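Local coordinates for protein aspartate-semialdehyde dehydrogenase (Cryptococcus neoformans var. neoformans JEC21, PDB 5CEF) that catalyses the NADPH-dependent reductive dephosphorylation of 4-phospho-L-aspartate to L-aspartate-semialdehyde, the second step in making the aspartate family of amino acids, at residues L290-A295 against S353-E358; L125-V130 against T154-S159; P7-G12 against P32-H37. One frame throughout, in Å; residues are numbered along the deposited sequence.

Interaction 1 (L290-A295 against S353-E358)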
loop_
_atom_site.group_PDB
_atom_site.type_symbol
_atom_site.label_atom_id
_atom_site.label_comp_id
_atom_site.label_asym_id
_atom_site.label_seq_id
_atom_site.Cartn_x
_atom_site.Cartn_y
_atom_site.Cartn_z
ATOM N N LEU A 290 -29.054 -27.664 -11.052
ATOM C CA LEU A 290 -28.463 -28.865 -11.601
ATOM C C LEU A 290 -27.520 -29.556 -10.620
ATOM O O LEU A 290 -27.110 -30.672 -10.859
ATOM C CB LEU A 290 -27.711 -28.530 -12.886
ATOM C CG LEU A 290 -28.590 -28.161 -14.084
ATOM C CD1 LEU A 290 -27.739 -27.637 -15.227
ATOM C CD2 LEU A 290 -29.430 -29.332 -14.567
ATOM N N GLY A 291 -27.127 -28.872 -9.557
ATOM C CA GLY A 291 -26.207 -29.426 -8.603
ATOM C C GLY A 291 -24.820 -29.760 -9.147
ATOM O O GLY A 291 -24.188 -30.679 -8.647
ATOM N N VAL A 292 -24.314 -29.026 -10.141
ATOM C CA VAL A 292 -22.951 -29.279 -10.602
ATOM C C VAL A 292 -21.979 -29.089 -9.442
ATOM O O VAL A 292 -22.199 -28.267 -8.546
ATOM C CB VAL A 292 -22.513 -28.448 -11.834
ATOM C CG1 VAL A 292 -23.332 -28.820 -13.069
ATOM C CG2 VAL A 292 -22.569 -26.952 -11.564
ATOM N N PRO A 293 -20.913 -29.893 -9.431
ATOM C CA PRO A 293 -20.023 -29.917 -8.270
ATOM C C PRO A 293 -19.318 -28.599 -7.922
ATOM O O PRO A 293 -19.070 -28.355 -6.746
ATOM C CB PRO A 293 -18.977 -30.966 -8.613
ATOM C CG PRO A 293 -19.277 -31.455 -9.979
ATOM C CD PRO A 293 -20.559 -30.859 -10.472
ATOM N N SER A 294 -18.999 -27.764 -8.903
ATOM C CA SER A 294 -18.231 -26.566 -8.635
ATOM C C SER A 294 -19.101 -25.328 -8.386
ATOM O O SER A 294 -18.581 -24.251 -8.135
ATOM C CB SER A 294 -17.235 -26.304 -9.780
ATOM O OG SER A 294 -16.188 -27.264 -9.797
ATOM N N ALA A 295 -20.422 -25.479 -8.430
ATOM C CA ALA A 295 -21.347 -24.364 -8.164
ATOM C C ALA A 295 -21.428 -24.095 -6.681
ATOM O O ALA A 295 -21.367 -25.025 -5.889
ATOM C CB ALA A 295 -22.740 -24.678 -8.705
ATOM N N SER A 353 -14.858 -21.322 -16.175
ATOM C CA SER A 353 -14.829 -22.216 -17.326
ATOM C C SER A 353 -15.204 -23.641 -16.927
ATOM O O SER A 353 -15.924 -24.332 -17.652
ATOM C CB SER A 353 -13.459 -22.192 -18.004
ATOM O OG SER A 353 -13.482 -21.261 -19.057
ATOM N N ILE A 354 -14.733 -24.075 -15.772
ATOM C CA ILE A 354 -15.002 -25.422 -15.306
ATOM C C ILE A 354 -16.473 -25.615 -15.000
ATOM O O ILE A 354 -17.073 -26.600 -15.434
ATOM C CB ILE A 354 -14.160 -25.725 -14.066
ATOM C CG1 ILE A 354 -12.708 -25.996 -14.477
ATOM C CG2 ILE A 354 -14.738 -26.909 -13.319
ATOM C CD1 ILE A 354 -11.726 -25.850 -13.351
ATOM N N ILE A 355 -17.072 -24.644 -14.309
ATOM C CA ILE A 355 -18.507 -24.702 -14.012
ATOM C C ILE A 355 -19.300 -24.764 -15.306
ATOM O O ILE A 355 -20.275 -25.536 -15.405
ATOM C CB ILE A 355 -18.995 -23.528 -13.172
ATOM C CG1 ILE A 355 -18.341 -23.561 -11.798
ATOM C CG2 ILE A 355 -20.487 -23.630 -12.972
ATOM C CD1 ILE A 355 -18.418 -22.268 -11.022
ATOM N N ASN A 356 -18.887 -23.971 -16.298
ATOM C CA ASN A 356 -19.540 -23.999 -17.604
ATOM C C ASN A 356 -19.489 -25.389 -18.175
ATOM O O ASN A 356 -20.475 -25.896 -18.682
ATOM C CB ASN A 356 -18.876 -23.044 -18.603
ATOM C CG ASN A 356 -19.384 -21.642 -18.511
ATOM O OD1 ASN A 356 -20.302 -21.360 -17.745
ATOM N ND2 ASN A 356 -18.776 -20.752 -19.249
ATOM N N ALA A 357 -18.331 -26.001 -18.114
ATOM C CA ALA A 357 -18.177 -27.343 -18.646
ATOM C C ALA A 357 -19.016 -28.369 -17.878
ATOM O O ALA A 357 -19.626 -29.226 -18.489
ATOM C CB ALA A 357 -16.704 -27.737 -18.625
ATOM N N GLU A 358 -19.072 -28.246 -16.551
ATOM C CA GLU A 358 -19.890 -29.165 -15.735
ATOM C C GLU A 358 -21.350 -29.106 -16.200
ATOM O O GLU A 358 -21.981 -30.136 -16.392
ATOM C CB GLU A 358 -19.783 -28.866 -14.236
ATOM C CG GLU A 358 -18.384 -29.044 -13.649
ATOM C CD GLU A 358 -18.261 -28.632 -12.187
ATOM O OE1 GLU A 358 -19.249 -28.128 -11.642
ATOM O OE2 GLU A 358 -17.189 -28.832 -11.555
#

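Interaction 2 (L125-V130 against T154-S159)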
loop_
_atom_site.group_PDB
_atom_site.type_symbol
_atom_site.label_atom_id
_atom_site.label_comp_id
_atom_site.label_asym_id
_atom_site.label_seq_id
_atom_site.Cartn_x
_atom_site.Cartn_y
_atom_site.Cartn_z
ATOM N N LEU A 125 -21.429 -16.856 -24.892
ATOM C CA LEU A 125 -20.562 -16.191 -23.949
ATOM C C LEU A 125 -21.238 -16.320 -22.597
ATOM O O LEU A 125 -22.210 -15.621 -22.305
ATOM C CB LEU A 125 -20.431 -14.730 -24.319
ATOM C CG LEU A 125 -19.819 -13.801 -23.265
ATOM C CD1 LEU A 125 -18.421 -14.268 -22.883
ATOM C CD2 LEU A 125 -19.765 -12.391 -23.802
ATOM N N ILE A 126 -20.774 -17.264 -21.792
ATOM C CA ILE A 126 -21.523 -17.706 -20.640
ATOM C C ILE A 126 -20.859 -17.348 -19.321
ATOM O O ILE A 126 -19.700 -17.647 -19.086
ATOM C CB ILE A 126 -21.772 -19.209 -20.716
ATOM C CG1 ILE A 126 -22.689 -19.509 -21.904
ATOM C CG2 ILE A 126 -22.417 -19.696 -19.428
ATOM C CD1 ILE A 126 -22.840 -20.982 -22.257
ATOM N N VAL A 127 -21.610 -16.663 -18.486
ATOM C CA VAL A 127 -21.347 -16.562 -17.060
ATOM C C VAL A 127 -22.154 -17.666 -16.430
ATOM O O VAL A 127 -23.379 -17.642 -16.479
ATOM C CB VAL A 127 -21.832 -15.215 -16.493
ATOM C CG1 VAL A 127 -21.740 -15.180 -14.968
ATOM C CG2 VAL A 127 -21.011 -14.113 -17.132
ATOM N N PRO A 128 -21.472 -18.660 -15.867
ATOM C CA PRO A 128 -22.174 -19.880 -15.426
ATOM C C PRO A 128 -23.299 -19.652 -14.429
ATOM O O PRO A 128 -24.218 -20.467 -14.377
ATOM C CB PRO A 128 -21.061 -20.726 -14.784
ATOM C CG PRO A 128 -19.895 -19.783 -14.581
ATOM C CD PRO A 128 -20.016 -18.771 -15.681
ATOM N N LEU A 129 -23.246 -18.578 -13.645
ATOM C CA LEU A 129 -24.320 -18.301 -12.687
ATOM C C LEU A 129 -25.435 -17.427 -13.250
ATOM O O LEU A 129 -26.327 -16.959 -12.469
ATOM C CB LEU A 129 -23.802 -17.639 -11.393
ATOM C CG LEU A 129 -22.591 -18.308 -10.737
ATOM C CD1 LEU A 129 -22.206 -17.561 -9.467
ATOM C CD2 LEU A 129 -22.876 -19.782 -10.471
ATOM N N VAL A 130 -25.447 -17.273 -14.570
ATOM C CA VAL A 130 -26.425 -16.429 -15.199
ATOM C C VAL A 130 -27.078 -17.042 -16.420
ATOM O O VAL A 130 -28.293 -17.173 -16.426
ATOM C CB VAL A 130 -25.801 -15.107 -15.611
ATOM C CG1 VAL A 130 -26.785 -14.272 -16.409
ATOM C CG2 VAL A 130 -25.341 -14.340 -14.387
ATOM N N THR A 154 -17.207 -19.361 -24.873
ATOM C CA THR A 154 -16.302 -18.465 -24.200
ATOM C C THR A 154 -16.852 -18.102 -22.839
ATOM O O THR A 154 -18.032 -17.916 -22.663
ATOM C CB THR A 154 -16.066 -17.166 -24.964
ATOM O OG1 THR A 154 -17.329 -16.547 -25.226
ATOM C CG2 THR A 154 -15.356 -17.433 -26.247
ATOM N N ASN A 155 -15.945 -18.064 -21.879
ATOM C CA ASN A 155 -16.181 -17.694 -20.519
ATOM C C ASN A 155 -15.995 -16.190 -20.418
ATOM O O ASN A 155 -15.118 -15.665 -21.085
ATOM C CB ASN A 155 -15.111 -18.417 -19.718
ATOM C CG ASN A 155 -15.244 -18.189 -18.249
ATOM O OD1 ASN A 155 -16.344 -18.204 -17.710
ATOM N ND2 ASN A 155 -14.125 -17.893 -17.603
ATOM N N ALA A 156 -16.825 -15.474 -19.666
ATOM C CA ALA A 156 -16.586 -14.038 -19.486
ATOM C C ALA A 156 -15.552 -13.772 -18.360
ATOM O O ALA A 156 -15.314 -14.623 -17.494
ATOM C CB ALA A 156 -17.868 -13.316 -19.161
ATOM N N ASN A 157 -14.941 -12.598 -18.370
ATOM C CA ASN A 157 -13.942 -12.261 -17.341
ATOM C C ASN A 157 -14.550 -11.936 -15.963
ATOM O O ASN A 157 -15.794 -11.899 -15.808
ATOM C CB ASN A 157 -13.068 -11.102 -17.826
ATOM C CG ASN A 157 -13.815 -9.750 -17.883
ATOM O OD1 ASN A 157 -14.934 -9.574 -17.372
ATOM N ND2 ASN A 157 -13.184 -8.787 -18.543
ATOM N N CYS A 158 -13.696 -11.646 -14.980
ATOM C CA CYS A 158 -14.147 -11.481 -13.601
ATOM C C CYS A 158 -14.926 -10.188 -13.353
ATOM O O CYS A 158 -15.940 -10.192 -12.654
ATOM C CB CYS A 158 -12.975 -11.635 -12.587
ATOM S SG CYS A 158 -11.901 -13.043 -12.879
ATOM N N SER A 159 -14.516 -9.077 -13.933
ATOM C CA SER A 159 -15.196 -7.814 -13.620
ATOM C C SER A 159 -16.605 -7.781 -14.250
ATOM O O SER A 159 -17.572 -7.314 -13.631
ATOM C CB SER A 159 -14.385 -6.602 -14.088
ATOM O OG SER A 159 -14.281 -6.583 -15.506
#

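Interaction 3 (P7-G12 against P32-H37)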
loop_
_atom_site.group_PDB
_atom_site.type_symbol
_atom_site.label_atom_id
_atom_site.label_comp_id
_atom_site.label_asym_id
_atom_site.label_seq_id
_atom_site.Cartn_x
_atom_site.Cartn_y
_atom_site.Cartn_z
ATOM N N PRO A 7 -18.593 -41.103 -14.533
ATOM C CA PRO A 7 -17.379 -41.681 -15.108
ATOM C C PRO A 7 -16.419 -40.559 -15.514
ATOM O O PRO A 7 -16.850 -39.466 -15.852
ATOM C CB PRO A 7 -17.885 -42.526 -16.304
ATOM C CG PRO A 7 -19.350 -42.668 -16.082
ATOM C CD PRO A 7 -19.789 -41.433 -15.319
ATOM N N GLN A 8 -15.125 -40.820 -15.413
ATOM C CA GLN A 8 -14.126 -39.839 -15.754
ATOM C C GLN A 8 -14.270 -39.334 -17.169
ATOM O O GLN A 8 -14.757 -40.050 -18.016
ATOM C CB GLN A 8 -12.726 -40.374 -15.504
ATOM C CG GLN A 8 -12.484 -40.369 -14.005
ATOM C CD GLN A 8 -11.186 -41.003 -13.635
ATOM O OE1 GLN A 8 -10.174 -40.795 -14.298
ATOM N NE2 GLN A 8 -11.203 -41.810 -12.568
ATOM N N ILE A 9 -13.888 -38.069 -17.370
ATOM C CA ILE A 9 -13.846 -37.422 -18.689
ATOM C C ILE A 9 -12.475 -36.772 -18.900
ATOM O O ILE A 9 -12.025 -35.959 -18.080
ATOM C CB ILE A 9 -14.929 -36.356 -18.831
ATOM C CG1 ILE A 9 -16.286 -37.007 -18.697
ATOM C CG2 ILE A 9 -14.833 -35.670 -20.181
ATOM C CD1 ILE A 9 -17.420 -36.019 -18.687
ATOM N N LYS A 10 -11.789 -37.209 -19.952
ATOM C CA LYS A 10 -10.418 -36.789 -20.163
ATOM C C LYS A 10 -10.436 -35.360 -20.653
ATOM O O LYS A 10 -11.245 -35.022 -21.513
ATOM C CB LYS A 10 -9.737 -37.676 -21.181
ATOM C CG LYS A 10 -9.523 -39.094 -20.723
ATOM C CD LYS A 10 -8.840 -39.935 -21.797
ATOM C CE LYS A 10 -8.429 -41.316 -21.299
ATOM N NZ LYS A 10 -9.561 -42.293 -21.270
ATOM N N VAL A 11 -9.604 -34.509 -20.059
ATOM C CA VAL A 11 -9.579 -33.092 -20.448
ATOM C C VAL A 11 -8.195 -32.557 -20.777
ATOM O O VAL A 11 -7.182 -33.067 -20.296
ATOM C CB VAL A 11 -10.174 -32.156 -19.385
ATOM C CG1 VAL A 11 -11.562 -32.613 -18.996
ATOM C CG2 VAL A 11 -9.283 -32.041 -18.170
ATOM N N GLY A 12 -8.196 -31.522 -21.616
ATOM C CA GLY A 12 -6.988 -30.827 -22.013
ATOM C C GLY A 12 -6.898 -29.435 -21.426
ATOM O O GLY A 12 -7.918 -28.812 -21.112
ATOM N N PRO A 32 -13.853 -34.101 -9.214
ATOM C CA PRO A 32 -14.403 -35.478 -9.085
ATOM C C PRO A 32 -14.521 -36.315 -10.360
ATOM O O PRO A 32 -14.577 -37.500 -10.246
ATOM C CB PRO A 32 -15.779 -35.250 -8.474
ATOM C CG PRO A 32 -16.101 -33.861 -8.847
ATOM C CD PRO A 32 -14.830 -33.095 -8.797
ATOM N N TYR A 33 -14.589 -35.718 -11.544
ATOM C CA TYR A 33 -14.618 -36.510 -12.783
ATOM C C TYR A 33 -13.801 -36.069 -13.991
ATOM O O TYR A 33 -13.606 -36.861 -14.903
ATOM C CB TYR A 33 -16.064 -36.715 -13.218
ATOM C CG TYR A 33 -16.889 -35.496 -13.533
ATOM C CD1 TYR A 33 -16.769 -34.833 -14.772
ATOM C CD2 TYR A 33 -17.913 -35.099 -12.694
ATOM C CE1 TYR A 33 -17.590 -33.765 -15.098
ATOM C CE2 TYR A 33 -18.754 -34.040 -13.031
ATOM C CZ TYR A 33 -18.592 -33.373 -14.221
ATOM O OH TYR A 33 -19.400 -32.300 -14.556
ATOM N N PHE A 34 -13.423 -34.800 -14.065
ATOM C CA PHE A 34 -12.578 -34.304 -15.163
ATOM C C PHE A 34 -11.156 -34.726 -14.870
ATOM O O PHE A 34 -10.653 -34.484 -13.749
ATOM C CB PHE A 34 -12.610 -32.780 -15.234
ATOM C CG PHE A 34 -13.829 -32.204 -15.878
ATOM C CD1 PHE A 34 -14.318 -32.712 -17.071
ATOM C CD2 PHE A 34 -14.433 -31.085 -15.344
ATOM C CE1 PHE A 34 -15.430 -32.161 -17.689
ATOM C CE2 PHE A 34 -15.544 -30.525 -15.947
ATOM C CZ PHE A 34 -16.046 -31.067 -17.117
ATOM N N ALA A 35 -10.540 -35.427 -15.810
ATOM C CA ALA A 35 -9.201 -36.031 -15.565
ATOM C C ALA A 35 -8.159 -35.427 -16.510
ATOM O O ALA A 35 -8.314 -35.496 -17.728
ATOM C CB ALA A 35 -9.237 -37.550 -15.733
ATOM N N LEU A 36 -7.152 -34.782 -15.931
ATOM C CA LEU A 36 -6.119 -34.127 -16.698
ATOM C C LEU A 36 -5.475 -35.134 -17.573
ATOM O O LEU A 36 -4.987 -36.141 -17.078
ATOM C CB LEU A 36 -5.079 -33.518 -15.777
ATOM C CG LEU A 36 -5.527 -32.219 -15.130
ATOM C CD1 LEU A 36 -4.649 -31.916 -13.917
ATOM C CD2 LEU A 36 -5.516 -31.063 -16.143
ATOM N N HIS A 37 -5.533 -34.908 -18.876
ATOM C CA HIS A 37 -5.041 -35.884 -19.825
ATOM C C HIS A 37 -4.012 -35.326 -20.808
ATOM O O HIS A 37 -3.132 -36.056 -21.250
ATOM C CB HIS A 37 -6.230 -36.478 -20.586
ATOM C CG HIS A 37 -5.872 -37.643 -21.443
ATOM N ND1 HIS A 37 -5.400 -38.839 -20.926
ATOM C CD2 HIS A 37 -5.907 -37.792 -22.789
ATOM C CE1 HIS A 37 -5.158 -39.670 -21.920
ATOM N NE2 HIS A 37 -5.457 -39.062 -23.062
#

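Interaction 1 (L290-A295 against S353-E358)
A type I beta turn from Val-292 to Ala-295, in the loop after helix 286-289, is held against helix 349-362 by the carboxylate of Glu-358. The carboxylate grips Ser-294 twice. The backbone N of Ser-294 donates to Glu-358 OE1 (2.8 Å, N-H...O angle 160°), on the lone pair facing the other oxygen. The hydroxyl OG of Ser-294 donates to Glu-358 OE2 at 2.6 Å, also on the syn side but 30° out of the carboxylate plane. Two bonds from one residue fix the rotation of the carboxylate against the turn. The reach comes from a Glu-358 chain that is extended beyond CG, while Ser-294 OG lies beside its own backbone N (chi1 -70°), which puts both donors on the side of the carboxylate.

Carbon atoms close round the polar pair. Pro-293 meets the glutamate tip to tip, its CD 3.2 Å from Glu-358 OE1, and Val-292 CB stands 3.7 Å from Glu-358 CB. Ile-355 CG1 packs on Ser-294 CB at 3.6 Å, and Ile-355 CG2 is 4.2 Å from Val-292 CG2, the two side chains crossing at about a right angle.

Glu-358 OE2 has a second partner in His-31 NE2, just after helix 19-29. Ile-354 leans on Leu-27 and Leu-28 of that helix, and Asn-356 turns to Pro-128 and strand 151-155.

Interaction 2 (L125-V130 against T154-S159)
Leu-125 and Thr-154 form a parallel bridge where the weakly bonded strand 125-126, the outermost strand at this end of the parallel sheet within the chain, runs along strand 151-155. The close part is here: Ile-126 N donates to Thr-154 O at 2.9 Å, the donor nearly in line with the carbonyl (C=O...N angle 170°). The CA-H of Leu-125 approaches the same oxygen, CA to Thr-154 O being 3.3 Å. Leu-125 CG lies anti to its backbone N (chi1 166°), and CD1 beyond it comes to 3.4 Å from Thr-154 OG1. That hydroxyl is hydrogen-bonded to Pro-124 O, so the leucine methyl covers an oxygen that already has a partner. The CB of Ala-156 then sits between two aliphatic groups, 3.9 Å from Leu-125 CD1 and 3.8 Å from Val-127 CG2.

Two residues on, the backbones have drawn apart: CA-CA grows from 4.8 Å at Leu-125 and Thr-154 to 5.9 Å at Val-127 and Ala-156. The looser end is no solvent side, since all seven touching residues are buried. Where the backbones part, Ile-126 O probably accepts from Asn-356 ND2, and the side-chain amide of Asn-155 turns to Asn-113 OD1.

Beyond the parting, Asn-157 N-caps helix 158-174, which starts at Cys-158, the predicted acyl-thioester nucleophile. Val-127 packs on that helix and on helix 212-224, while Pro-128 meets helix 349-362.

Interaction 3 (P7-G12 against P32-H37)
Ile-9, Lys-10 and Val-11 pair in parallel with Phe-34, Ala-35 and Leu-36, the short strand axes 4.5 Å apart at closest and 49° apart in direction. Four backbone bonds knit them: Ile-9 N to Tyr-33 O, Ala-35 N to Ile-9 O, Val-11 N to Ala-35 O and His-37 N to Val-11 O, the last at 2.9 Å.

On the face of Ile-9 and Val-11, the CG1 methyl of Val-11 meets Phe-34 CD1 at 3.4 Å, the side chains crossing at about a right angle. Ile-9 CB lies 4.1 Å from the same Phe-34 CD1. Ile-9 also runs beside Tyr-33, pointing the same way, and Tyr-33 CE1 in turn sits over the centre of the Phe-34 ring. On the other face, Lys-10 CD stands over the centre of the His-37 imidazole, 3.5 Å from its centroid and 2° off the normal, a CH-pi contact. Chi1 of His-37 (-171°) sets CG anti to its backbone N, and the imidazole beyond it lies with one face to Lys-10 CD.

This is the first beta-alpha-beta unit of the Rossmann fold. Its chemistry is divided: one face is hydrophobic, while on the other Lys-10 offers methylenes to the ring, its NZ 5.4 Å from His-37 ND1, so the contact rests on CH-pi packing and not on a polar bond between the two.

In the fold
Interactions 2 and 3 lie in the same parallel sheet, about 22 Å apart between centres and without touching. Interaction 3 pairs strands toward one end and is partly buried; interaction 2 lies at the other end, near the chain's centre, wholly buried and with one backbone hydrogen bond between its two segments. Interaction 1 stands between them: helix 349-362 touches both, with Asn-356 and Ile-355 meeting Pro-128 of interaction 2, and Ala-357 and Glu-358 meeting Phe-34 and Tyr-33 of interaction 3. The chemistry differs accordingly. Regular backbone bonding dominates 7-12 with 32-37, aliphatic packing fills 125-130 with 154-159, and a carboxylate joins 290-295 to 353-358.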